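PDB 2ZYO: solute-binding protein from Thermoactinomyces vulgaris, which binds maltodextrins such as maltotetraose and cyclodextrins, and probably delivers them to a membrane transporter for uptake. Local coordinates for residues 42-45 with 50-53; 75-80 with 298-303; 172-175 with 180-183; 213-218 with 365-370. All blocks are in the same frame, centred on the assembly; numbering follows the deposited sequence.

Contact 1 of 4, residues 42-45 with 50-53; sequences EFTK and QVEV
The beta-alpha-beta unit made of strand 20-25, helix 30-47 and strand 50-55 closes here, where Phe43 and Thr44 in the last turns of the helix meet Val51 at the start of the second strand. Such units are the building blocks of the alpha/beta domains in periplasmic-type binding proteins, and this one lies near the outer end of the molecule. Val51 turns its side chain to the helix and pairs with both residues. Its CG2 branch lies 3.7 Å from Phe43 CD2, the valine and the phenylalanine side chain crossing at about a right angle. A slim branched residue suits this strand position because it packs against the helix while its backbone stays extended; Gln50, pointing away from the helix, can keep its polar end at the surface. Phe43 CG stands anti to the backbone N (chi1 -175°), which sends the ring off the helix into the buried layer, where Phe302 meets it edge-to-face. Thr44 serves the polar side of the same seam. With chi1 at -65° its OG1 sits beside its own backbone N and faces the strand, 3.6 Å from Val51 CG2. That hydroxyl is hydrogen-bonded to the carbonyl oxygens of Ile49 and of Ala40 one turn earlier, which must share or alternate its single proton, so a small polar residue fits at a place where helix end and turn come together. A bridging water completes the link between helix and strand: it donates to Thr44 OG1 at 3.1 Å and to Val51 O at 2.9 Å.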
loop_
_atom_site.group_PDB
_atom_site.type_symbol
_atom_site.label_atom_id
_atom_site.label_comp_id
_atom_site.label_asym_id
_atom_site.label_seq_id
_atom_site.Cartn_x
_atom_site.Cartn_y
_atom_site.Cartn_z
ATOM N N GLU A 42 15.292 -21.327 10.308
ATOM C CA GLU A 42 14.868 -22.597 9.706
ATOM C C GLU A 42 15.610 -22.896 8.401
ATOM O O GLU A 42 15.933 -24.050 8.124
ATOM C CB GLU A 42 13.353 -22.626 9.473
ATOM C CG GLU A 42 12.510 -22.695 10.751
ATOM C CD GLU A 42 12.615 -24.030 11.484
ATOM O OE1 GLU A 42 12.916 -25.065 10.845
ATOM O OE2 GLU A 42 12.383 -24.046 12.709
ATOM N N PHE A 43 15.875 -21.859 7.604
ATOM C CA PHE A 43 16.671 -22.018 6.383
ATOM C C PHE A 43 18.086 -22.486 6.720
ATOM O O PHE A 43 18.616 -23.389 6.074
ATOM C CB PHE A 43 16.712 -20.714 5.577
ATOM C CG PHE A 43 17.413 -20.838 4.247
ATOM C CD1 PHE A 43 16.727 -21.282 3.122
ATOM C CD2 PHE A 43 18.757 -20.499 4.119
ATOM C CE1 PHE A 43 17.373 -21.392 1.887
ATOM C CE2 PHE A 43 19.410 -20.610 2.893
ATOM C CZ PHE A 43 18.715 -21.056 1.777
ATOM N N THR A 44 18.683 -21.872 7.739
ATOM C CA THR A 44 20.016 -22.247 8.209
ATOM C C THR A 44 20.042 -23.695 8.704
ATOM O O THR A 44 20.970 -24.450 8.399
ATOM C CB THR A 44 20.497 -21.284 9.315
ATOM O OG1 THR A 44 20.649 -19.973 8.757
ATOM C CG2 THR A 44 21.824 -21.735 9.894
ATOM N N LYS A 45 19.008 -24.075 9.449
ATOM C CA LYS A 45 18.866 -25.436 9.960
ATOM C C LYS A 45 18.795 -26.447 8.813
ATOM O O LYS A 45 19.366 -27.533 8.899
ATOM C CB LYS A 45 17.610 -25.534 10.824
ATOM C CG LYS A 45 17.562 -26.724 11.768
ATOM C CD LYS A 45 16.253 -26.718 12.546
ATOM C CE LYS A 45 16.249 -27.729 13.674
ATOM N NZ LYS A 45 14.879 -27.881 14.244
ATOM N N GLN A 50 24.645 -19.893 6.976
ATOM C CA GLN A 50 24.341 -18.846 7.947
ATOM C C GLN A 50 23.449 -17.798 7.291
ATOM O O GLN A 50 23.694 -17.396 6.157
ATOM C CB GLN A 50 25.627 -18.182 8.450
ATOM C CG GLN A 50 25.393 -17.105 9.514
ATOM C CD GLN A 50 26.556 -16.140 9.668
ATOM O OE1 GLN A 50 27.688 -16.431 9.273
ATOM N NE2 GLN A 50 26.278 -14.979 10.248
ATOM N N VAL A 51 22.402 -17.374 7.993
ATOM C CA VAL A 51 21.614 -16.234 7.532
ATOM C C VAL A 51 21.600 -15.166 8.618
ATOM O O VAL A 51 21.001 -15.352 9.684
ATOM C CB VAL A 51 20.175 -16.614 7.104
ATOM C CG1 VAL A 51 19.439 -15.381 6.604
ATOM C CG2 VAL A 51 20.198 -17.677 6.014
ATOM N N GLU A 52 22.289 -14.061 8.342
ATOM C CA GLU A 52 22.349 -12.939 9.264
ATOM C C GLU A 52 21.212 -11.969 8.976
ATOM O O GLU A 52 21.111 -11.424 7.876
ATOM C CB GLU A 52 23.696 -12.219 9.152
ATOM C CG GLU A 52 23.889 -11.116 10.193
ATOM C CD GLU A 52 25.093 -10.229 9.928
ATOM O OE1 GLU A 52 25.649 -10.266 8.807
ATOM O OE2 GLU A 52 25.481 -9.480 10.849
ATOM N N VAL A 53 20.360 -11.767 9.974
ATOM C CA VAL A 53 19.264 -10.813 9.876
ATOM C C VAL A 53 19.658 -9.541 10.615
ATOM O O VAL A 53 19.845 -9.557 11.835
ATOM C CB VAL A 53 17.946 -11.385 10.449
ATOM C CG1 VAL A 53 16.811 -10.382 10.284
ATOM C CG2 VAL A 53 17.592 -12.693 9.760
HETATM O O HOH W 1 19.513 -17.672 10.416
#

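Contact 2 of 4, residues 75-80 with 298-303; sequences ADLVTW and ELMQFL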
loop_
_atom_site.group_PDB
_atom_site.type_symbol
_atom_site.label_atom_id
_atom_site.label_comp_id
_atom_site.label_asym_id
_atom_site.label_seq_id
_atom_site.Cartn_x
_atom_site.Cartn_y
_atom_site.Cartn_z
ATOM N N ALA A 75 23.239 -6.204 2.075
ATOM C CA ALA A 75 22.431 -7.411 2.229
ATOM C C ALA A 75 22.211 -8.104 0.894
ATOM O O ALA A 75 22.253 -7.473 -0.158
ATOM C CB ALA A 75 21.096 -7.067 2.848
ATOM N N ASP A 76 21.968 -9.409 0.942
ATOM C CA ASP A 76 21.553 -10.141 -0.247
ATOM C C ASP A 76 20.071 -9.904 -0.508
ATOM O O ASP A 76 19.662 -9.669 -1.649
ATOM C CB ASP A 76 21.854 -11.629 -0.090
ATOM C CG ASP A 76 23.337 -11.903 0.042
ATOM O OD1 ASP A 76 24.045 -11.836 -0.982
ATOM O OD2 ASP A 76 23.797 -12.174 1.170
ATOM N N LEU A 77 19.277 -9.950 0.559
ATOM C CA LEU A 77 17.846 -9.684 0.466
ATOM C C LEU A 77 17.480 -8.431 1.246
ATOM O O LEU A 77 17.911 -8.248 2.386
ATOM C CB LEU A 77 17.027 -10.881 0.965
ATOM C CG LEU A 77 17.195 -12.241 0.275
ATOM C CD1 LEU A 77 16.179 -13.222 0.832
ATOM C CD2 LEU A 77 17.063 -12.143 -1.243
ATOM N N VAL A 78 16.689 -7.573 0.607
ATOM C CA VAL A 78 16.226 -6.320 1.199
ATOM C C VAL A 78 14.710 -6.215 1.048
ATOM O O VAL A 78 14.096 -7.001 0.322
ATOM C CB VAL A 78 16.909 -5.089 0.548
ATOM C CG1 VAL A 78 18.400 -5.056 0.889
ATOM C CG2 VAL A 78 16.702 -5.086 -0.967
ATOM N N THR A 79 14.109 -5.248 1.737
ATOM C CA THR A 79 12.659 -5.091 1.724
ATOM C C THR A 79 12.214 -3.647 1.950
ATOM O O THR A 79 12.773 -2.941 2.787
ATOM C CB THR A 79 11.971 -6.054 2.740
ATOM O OG1 THR A 79 10.550 -5.906 2.671
ATOM C CG2 THR A 79 12.447 -5.806 4.167
ATOM N N TRP A 80 11.219 -3.225 1.169
ATOM C CA TRP A 80 10.554 -1.924 1.321
ATOM C C TRP A 80 9.241 -1.912 0.531
ATOM O O TRP A 80 9.047 -2.756 -0.346
ATOM C CB TRP A 80 11.465 -0.756 0.904
ATOM C CG TRP A 80 12.086 -0.855 -0.461
ATOM C CD1 TRP A 80 11.472 -0.639 -1.664
ATOM C CD2 TRP A 80 13.456 -1.153 -0.759
ATOM N NE1 TRP A 80 12.372 -0.799 -2.693
ATOM C CE2 TRP A 80 13.596 -1.120 -2.165
ATOM C CE3 TRP A 80 14.574 -1.464 0.025
ATOM C CZ2 TRP A 80 14.815 -1.377 -2.803
ATOM C CZ3 TRP A 80 15.786 -1.712 -0.609
ATOM C CH2 TRP A 80 15.895 -1.670 -2.009
ATOM N N GLU A 298 16.638 -18.772 -3.550
ATOM C CA GLU A 298 16.141 -19.933 -2.816
ATOM C C GLU A 298 15.731 -19.547 -1.393
ATOM O O GLU A 298 14.695 -19.991 -0.903
ATOM C CB GLU A 298 17.166 -21.071 -2.819
ATOM C CG GLU A 298 17.302 -21.722 -4.189
ATOM C CD GLU A 298 18.447 -22.709 -4.297
ATOM O OE1 GLU A 298 19.351 -22.698 -3.433
ATOM O OE2 GLU A 298 18.443 -23.493 -5.273
ATOM N N LEU A 299 16.538 -18.709 -0.742
ATOM C CA LEU A 299 16.174 -18.177 0.571
ATOM C C LEU A 299 14.888 -17.352 0.486
ATOM O O LEU A 299 13.997 -17.490 1.325
ATOM C CB LEU A 299 17.321 -17.348 1.168
ATOM C CG LEU A 299 17.051 -16.539 2.445
ATOM C CD1 LEU A 299 16.650 -17.417 3.632
ATOM C CD2 LEU A 299 18.266 -15.704 2.786
ATOM N N MET A 300 14.794 -16.504 -0.537
ATOM C CA MET A 300 13.612 -15.667 -0.733
ATOM C C MET A 300 12.337 -16.500 -0.836
ATOM O O MET A 300 11.304 -16.138 -0.274
ATOM C CB MET A 300 13.766 -14.797 -1.979
ATOM C CG MET A 300 12.633 -13.796 -2.148
ATOM S SD MET A 300 12.633 -12.935 -3.726
ATOM C CE MET A 300 14.070 -11.877 -3.547
ATOM N N GLN A 301 12.417 -17.607 -1.572
ATOM C CA GLN A 301 11.292 -18.532 -1.693
ATOM C C GLN A 301 10.975 -19.193 -0.354
ATOM O O GLN A 301 9.806 -19.353 0.006
ATOM C CB GLN A 301 11.573 -19.595 -2.756
ATOM C CG GLN A 301 11.552 -19.065 -4.172
ATOM C CD GLN A 301 12.075 -20.070 -5.171
ATOM O OE1 GLN A 301 11.341 -20.946 -5.627
ATOM N NE2 GLN A 301 13.348 -19.943 -5.525
ATOM N N PHE A 302 12.018 -19.566 0.383
ATOM C CA PHE A 302 11.846 -20.193 1.691
ATOM C C PHE A 302 11.123 -19.257 2.660
ATOM O O PHE A 302 10.290 -19.696 3.454
ATOM C CB PHE A 302 13.199 -20.637 2.264
ATOM C CG PHE A 302 13.083 -21.500 3.483
ATOM C CD1 PHE A 302 12.987 -22.885 3.368
ATOM C CD2 PHE A 302 13.068 -20.931 4.754
ATOM C CE1 PHE A 302 12.873 -23.688 4.502
ATOM C CE2 PHE A 302 12.951 -21.729 5.891
ATOM C CZ PHE A 302 12.856 -23.107 5.762
ATOM N N LEU A 303 11.432 -17.963 2.568
ATOM C CA LEU A 303 10.840 -16.956 3.450
ATOM C C LEU A 303 9.409 -16.578 3.065
ATOM O O LEU A 303 8.723 -15.905 3.832
ATOM C CB LEU A 303 11.706 -15.691 3.483
ATOM C CG LEU A 303 13.138 -15.789 4.023
ATOM C CD1 LEU A 303 13.861 -14.470 3.820
ATOM C CD2 LEU A 303 13.163 -16.195 5.495
#
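Leu77 points from strand 77-81 toward helix 293-302, and both of its methyl branches meet the helix residues. CD1 rests against both Leu299 and Leu303, one helical turn apart: it is 3.8 Å from Leu299 CD2 and 4.0 Å from Leu303 CD1. It also touches Met300 CB, while CD2 meets the end of the same side chain, with Met300 CE 3.8 Å away. The leucine side chain runs obliquely to both Leu299 and Met300. Met300 leaves the helix to one side, its CG anti to the backbone N (chi1 -174°), and the bend at its third torsion (chi3 -70°) turns the terminal methyl to the strand. A long, flexible thioether suits this flank, since it can follow the outline of the leucine, whereas the branched leucines on the helix offer compact methyl groups. Trp284 of strand 278-287, the antiparallel neighbour of strand 77-81, also touches Met300 and Leu303, while Phe43 of helix 30-47 touches Leu299, so the helix is held between sheet and helix 30-47. All four side chains are buried and meet through carbon atoms alone. The contact therefore depends on close van der Waals fit and the exclusion of water, with little directional constraint on how strand and helix are turned.

Contact 3 of 4, residues 172-175 with 180-183; sequences NNFY and LFAA. With GLC (alpha-D-glucopyranose), chain B; GLC (alpha-D-glucopyranose), chain C.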
loop_
_atom_site.group_PDB
_atom_site.type_symbol
_atom_site.label_atom_id
_atom_site.label_comp_id
_atom_site.label_asym_id
_atom_site.label_seq_id
_atom_site.Cartn_x
_atom_site.Cartn_y
_atom_site.Cartn_z
ATOM N N ASN A 172 -8.793 14.898 1.838
ATOM C CA ASN A 172 -7.876 15.840 1.197
ATOM C C ASN A 172 -6.545 15.183 0.817
ATOM O O ASN A 172 -5.555 15.863 0.539
ATOM C CB ASN A 172 -7.652 17.069 2.090
ATOM C CG ASN A 172 -7.117 16.710 3.473
ATOM O OD1 ASN A 172 -6.927 15.538 3.804
ATOM N ND2 ASN A 172 -6.870 17.731 4.288
ATOM N N ASN A 173 -6.545 13.853 0.805
ATOM C CA ASN A 173 -5.355 13.060 0.521
ATOM C C ASN A 173 -5.670 12.067 -0.591
ATOM O O ASN A 173 -6.523 11.195 -0.422
ATOM C CB ASN A 173 -4.908 12.331 1.797
ATOM C CG ASN A 173 -3.569 11.617 1.648
ATOM O OD1 ASN A 173 -3.180 11.190 0.560
ATOM N ND2 ASN A 173 -2.865 11.462 2.766
ATOM N N PHE A 174 -4.983 12.218 -1.723
ATOM C CA PHE A 174 -5.227 11.407 -2.922
ATOM C C PHE A 174 -5.054 9.905 -2.696
ATOM O O PHE A 174 -5.713 9.096 -3.355
ATOM C CB PHE A 174 -4.332 11.887 -4.070
ATOM C CG PHE A 174 -4.535 11.147 -5.369
ATOM C CD1 PHE A 174 -5.752 11.200 -6.043
ATOM C CD2 PHE A 174 -3.489 10.418 -5.932
ATOM C CE1 PHE A 174 -5.931 10.527 -7.250
ATOM C CE2 PHE A 174 -3.660 9.743 -7.140
ATOM C CZ PHE A 174 -4.883 9.798 -7.798
ATOM N N TYR A 175 -4.176 9.526 -1.770
ATOM C CA TYR A 175 -4.035 8.115 -1.429
ATOM C C TYR A 175 -5.386 7.520 -1.009
ATOM O O TYR A 175 -5.726 6.390 -1.379
ATOM C CB TYR A 175 -2.982 7.889 -0.330
ATOM C CG TYR A 175 -2.920 6.436 0.078
ATOM C CD1 TYR A 175 -2.181 5.518 -0.666
ATOM C CD2 TYR A 175 -3.647 5.968 1.174
ATOM C CE1 TYR A 175 -2.147 4.172 -0.316
ATOM C CE2 TYR A 175 -3.621 4.624 1.533
ATOM C CZ TYR A 175 -2.871 3.734 0.780
ATOM O OH TYR A 175 -2.850 2.406 1.130
ATOM N N LEU A 180 -12.468 7.277 -5.565
ATOM C CA LEU A 180 -13.405 8.219 -6.184
ATOM C C LEU A 180 -12.993 8.572 -7.610
ATOM O O LEU A 180 -13.845 8.731 -8.483
ATOM C CB LEU A 180 -13.546 9.490 -5.339
ATOM C CG LEU A 180 -14.132 9.329 -3.931
ATOM C CD1 LEU A 180 -13.956 10.601 -3.110
ATOM C CD2 LEU A 180 -15.601 8.928 -3.986
ATOM N N PHE A 181 -11.687 8.694 -7.839
ATOM C CA PHE A 181 -11.154 8.967 -9.172
ATOM C C PHE A 181 -11.246 7.732 -10.064
ATOM O O PHE A 181 -11.684 7.820 -11.212
ATOM C CB PHE A 181 -9.712 9.475 -9.082
ATOM C CG PHE A 181 -9.599 10.862 -8.507
ATOM C CD1 PHE A 181 -9.502 11.964 -9.345
ATOM C CD2 PHE A 181 -9.596 11.065 -7.130
ATOM C CE1 PHE A 181 -9.398 13.254 -8.824
ATOM C CE2 PHE A 181 -9.495 12.352 -6.593
ATOM C CZ PHE A 181 -9.394 13.447 -7.443
ATOM N N ALA A 182 -10.853 6.579 -9.523
ATOM C CA ALA A 182 -10.924 5.310 -10.249
ATOM C C ALA A 182 -12.353 4.969 -10.676
ATOM O O ALA A 182 -12.567 4.436 -11.767
ATOM C CB ALA A 182 -10.335 4.185 -9.414
ATOM N N ALA A 183 -13.323 5.293 -9.819
ATOM C CA ALA A 183 -14.743 5.069 -10.109
ATOM C C ALA A 183 -15.190 5.778 -11.385
ATOM O O ALA A 183 -16.055 5.285 -12.108
ATOM C CB ALA A 183 -15.598 5.521 -8.935
HETATM C C1 GLC B . 0.956 7.339 0.456
HETATM C C2 GLC B . 2.329 7.244 -0.212
HETATM C C3 GLC B . 3.163 8.475 0.133
HETATM C C4 GLC B . 2.408 9.750 -0.254
HETATM C C5 GLC B . 1.022 9.755 0.400
HETATM C C6 GLC B . 0.170 10.925 -0.048
HETATM O O2 GLC B . 2.997 6.075 0.235
HETATM O O3 GLC B . 4.405 8.422 -0.550
HETATM O O4 GLC B . 3.142 10.889 0.170
HETATM O O5 GLC B . 0.302 8.546 0.067
HETATM O O6 GLC B . -0.241 11.711 1.059
HETATM C C1 GLC C . -0.570 4.771 4.856
HETATM C C2 GLC C . 0.276 4.063 3.767
HETATM C C3 GLC C . 1.089 5.046 2.899
HETATM C C4 GLC C . 0.248 6.251 2.476
HETATM C C5 GLC C . -0.426 6.867 3.699
HETATM C C6 GLC C . -1.290 8.074 3.363
HETATM O O1 GLC C . 0.216 5.217 5.906
HETATM O O2 GLC C . 1.157 3.116 4.368
HETATM O O3 GLC C . 1.553 4.378 1.734
HETATM O O4 GLC C . 1.096 7.229 1.845
HETATM O O5 GLC C . -1.287 5.891 4.315
HETATM O O6 GLC C . -0.611 9.291 3.636
#
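Segments 172-175 and 180-183 belong to the beginning and the later turns of one helix, 174-183, and their backbones stay well apart, the CA atoms of Phe174 and Phe181 being 9.0 Å from each other. Only the two phenylalanines bridge that gap, in a T-shaped (edge-to-face) pair. Phe174 offers its edge: CE1 stands 3.7 Å from Phe181 CD2, above the Phe181 face and displaced to its rim. The ring centroids are 5.3 Å apart and the planes meet at 77°, an arrangement that sets the slightly positive ring hydrogens of Phe174 against the pi cloud of Phe181. Flat, apolar rings suit this buried place, where Val215 also packs on Phe181. One residue before the helix, Asn173 is its N-cap, and its OD1 accepts from Tyr175 N at 3.0 Å. The same OD1 accepts from O6 of the chain B glucose, while ND2 donates to O6 of the chain C glucose at 3.2 Å and is also bonded to Glu170. Partners on both ends of the amide fix its rotation, so the side chain that caps the helix also reads two sugar hydroxyls. Tyr175, its CG anti to the backbone N (chi1 176°), turns one ring face to the chain C glucose, with C4 of that sugar 3.9 Å above the ring plane and over its centre. An aromatic ring facing a sugar, beside an amide that bonds hydroxyls, is characteristic of carbohydrate-binding sites, and here it forms part of the maltotetraose pocket, together with Trp360, Asn364 and Glu129.

Contact 4 of 4, residues 213-218 with 365-370; sequences NEVQKW and NAHTFV
The imidazole of His367 is the flat group of this helix-to-helix contact; Val215 CG1 approaches it obliquely, and CG2 also touches the ring. Val215 CG1 lies 3.6 Å from His367 CD2, and Val215 CG2 is 3.9 Å from His367 NE2; the two side chains cross at about a right angle. With CG set beside the backbone N (chi1 -81°), the ring swings across to the other helix although its first bond heads off to the side. Histidine suits a buried seam like this because its CD2 carbon can pack while both nitrogens are bonded, ND1 to Ile363 O and NE2 to Thr177 OG1. Farther along, Gln216 and Val370 form the second pair, Gln216 CB being 3.7 Å from Val370 CG1. The glutamine uses its aliphatic stem for packing and its amide for water: one molecule accepts from Gln216 NE2 at 2.9 Å and donates to Val370 O at 3.0 Å. Helices 206-220 and 360-371 thus pack together, with helix 174-183 against Val215 and His367, and helix 377-394 touching Gln216 through Pro377 and Val370 through Ala380.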
loop_
_atom_site.group_PDB
_atom_site.type_symbol
_atom_site.label_atom_id
_atom_site.label_comp_id
_atom_site.label_asym_id
_atom_site.label_seq_id
_atom_site.Cartn_x
_atom_site.Cartn_y
_atom_site.Cartn_z
ATOM N N ASN A 213 -14.925 16.292 -8.161
ATOM C CA ASN A 213 -16.268 16.760 -7.815
ATOM C C ASN A 213 -16.843 15.990 -6.628
ATOM O O ASN A 213 -17.563 16.556 -5.800
ATOM C CB ASN A 213 -17.217 16.652 -9.011
ATOM C CG ASN A 213 -16.972 17.723 -10.058
ATOM O OD1 ASN A 213 -16.204 18.658 -9.848
ATOM N ND2 ASN A 213 -17.629 17.586 -11.200
ATOM N N GLU A 214 -16.525 14.699 -6.553
ATOM C CA GLU A 214 -16.933 13.875 -5.416
ATOM C C GLU A 214 -16.180 14.297 -4.156
ATOM O O GLU A 214 -16.776 14.422 -3.087
ATOM C CB GLU A 214 -16.708 12.385 -5.696
ATOM C CG GLU A 214 -17.571 11.811 -6.818
ATOM C CD GLU A 214 -18.984 11.431 -6.381
ATOM O OE1 GLU A 214 -19.511 12.022 -5.413
ATOM O OE2 GLU A 214 -19.575 10.533 -7.022
ATOM N N VAL A 215 -14.873 14.519 -4.294
ATOM C CA VAL A 215 -14.037 15.025 -3.201
ATOM C C VAL A 215 -14.625 16.317 -2.624
ATOM O O VAL A 215 -14.780 16.451 -1.406
ATOM C CB VAL A 215 -12.573 15.261 -3.669
ATOM C CG1 VAL A 215 -11.760 15.998 -2.606
ATOM C CG2 VAL A 215 -11.909 13.938 -4.039
ATOM N N GLN A 216 -14.962 17.250 -3.511
ATOM C CA GLN A 216 -15.562 18.528 -3.137
ATOM C C GLN A 216 -16.825 18.352 -2.292
ATOM O O GLN A 216 -17.022 19.066 -1.308
ATOM C CB GLN A 216 -15.871 19.349 -4.390
ATOM C CG GLN A 216 -16.296 20.784 -4.116
ATOM C CD GLN A 216 -16.551 21.565 -5.388
ATOM O OE1 GLN A 216 -17.215 21.081 -6.307
ATOM N NE2 GLN A 216 -16.025 22.783 -5.448
ATOM N N LYS A 217 -17.665 17.391 -2.676
ATOM C CA LYS A 217 -18.919 17.116 -1.967
ATOM C C LYS A 217 -18.712 16.731 -0.503
ATOM O O LYS A 217 -19.560 17.017 0.345
ATOM C CB LYS A 217 -19.720 16.037 -2.696
ATOM C CG LYS A 217 -20.435 16.540 -3.945
ATOM C CD LYS A 217 -20.957 15.390 -4.799
ATOM C CE LYS A 217 -22.084 14.629 -4.116
ATOM N NZ LYS A 217 -22.444 13.406 -4.885
ATOM N N TRP A 218 -17.584 16.091 -0.204
ATOM C CA TRP A 218 -17.262 15.715 1.171
ATOM C C TRP A 218 -17.063 16.929 2.078
ATOM O O TRP A 218 -17.261 16.846 3.288
ATOM C CB TRP A 218 -16.047 14.784 1.214
ATOM C CG TRP A 218 -16.423 13.375 0.900
ATOM C CD1 TRP A 218 -16.351 12.757 -0.315
ATOM C CD2 TRP A 218 -16.967 12.411 1.811
ATOM N NE1 TRP A 218 -16.804 11.462 -0.216
ATOM C CE2 TRP A 218 -17.188 11.224 1.078
ATOM C CE3 TRP A 218 -17.278 12.433 3.177
ATOM C CZ2 TRP A 218 -17.712 10.067 1.665
ATOM C CZ3 TRP A 218 -17.801 11.280 3.761
ATOM C CH2 TRP A 218 -18.011 10.114 3.002
ATOM N N ASN A 365 -2.260 19.069 -2.641
ATOM C CA ASN A 365 -2.493 20.509 -2.592
ATOM C C ASN A 365 -3.767 20.882 -3.342
ATOM O O ASN A 365 -4.552 21.706 -2.871
ATOM C CB ASN A 365 -1.295 21.278 -3.155
ATOM C CG ASN A 365 -0.091 21.255 -2.228
ATOM O OD1 ASN A 365 -0.158 20.754 -1.104
ATOM N ND2 ASN A 365 1.022 21.802 -2.700
ATOM N N ALA A 366 -3.971 20.258 -4.501
ATOM C CA ALA A 366 -5.193 20.438 -5.282
ATOM C C ALA A 366 -6.439 20.056 -4.479
ATOM O O ALA A 366 -7.457 20.740 -4.550
ATOM C CB ALA A 366 -5.125 19.642 -6.579
ATOM N N HIS A 367 -6.345 18.967 -3.715
ATOM C CA HIS A 367 -7.412 18.571 -2.792
ATOM C C HIS A 367 -7.692 19.667 -1.762
ATOM O O HIS A 367 -8.850 19.991 -1.499
ATOM C CB HIS A 367 -7.060 17.267 -2.074
ATOM C CG HIS A 367 -7.333 16.034 -2.878
ATOM N ND1 HIS A 367 -6.596 15.690 -3.990
ATOM C CD2 HIS A 367 -8.250 15.050 -2.717
ATOM C CE1 HIS A 367 -7.054 14.554 -4.486
ATOM N NE2 HIS A 367 -8.058 14.145 -3.732
ATOM N N THR A 368 -6.627 20.227 -1.190
ATOM C CA THR A 368 -6.738 21.300 -0.198
ATOM C C THR A 368 -7.414 22.543 -0.779
ATOM O O THR A 368 -8.328 23.095 -0.162
ATOM C CB THR A 368 -5.358 21.654 0.406
ATOM O OG1 THR A 368 -4.876 20.538 1.160
ATOM C CG2 THR A 368 -5.450 22.861 1.334
ATOM N N PHE A 369 -6.978 22.967 -1.966
ATOM C CA PHE A 369 -7.547 24.156 -2.606
ATOM C C PHE A 369 -9.039 23.985 -2.896
ATOM O O PHE A 369 -9.820 24.926 -2.741
ATOM C CB PHE A 369 -6.782 24.530 -3.886
ATOM C CG PHE A 369 -5.316 24.807 -3.668
ATOM C CD1 PHE A 369 -4.878 25.527 -2.555
ATOM C CD2 PHE A 369 -4.373 24.363 -4.587
ATOM C CE1 PHE A 369 -3.522 25.780 -2.358
ATOM C CE2 PHE A 369 -3.016 24.612 -4.400
ATOM C CZ PHE A 369 -2.590 25.321 -3.285
ATOM N N VAL A 370 -9.428 22.775 -3.299
ATOM C CA VAL A 370 -10.835 22.448 -3.533
ATOM C C VAL A 370 -11.624 22.410 -2.218
ATOM O O VAL A 370 -12.705 22.997 -2.124
ATOM C CB VAL A 370 -10.993 21.113 -4.317
ATOM C CG1 VAL A 370 -12.453 20.692 -4.402
ATOM C CG2 VAL A 370 -10.414 21.250 -5.713
HETATM O O HOH W 2 -14.041 24.521 -4.320
#

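How the contacts relate
The four contacts fall into two groups on opposite sides of the chain's centre. Contacts 1 and 2 have centres 11 Å apart and share a core, with Phe43 CG 3.6 Å from Leu299 CD1. Contacts 3 and 4, with centres 10 Å apart, likewise adjoin: Phe181 CE2 lies 3.7 Å from His367 NE2. Between the groups the separation is large, about 50 Å from the centre of contact 1 to that of contact 4. The 172-175 segment of contact 3 meets the glucose units through Asn173 and Tyr175, and contact 4 stands behind it, the His367 side chain about 9 Å from a bound glucose. Along the chain, contact 3 is nested within the loop closed by contact 2, whereas the segments of contacts 2 and 4 alternate.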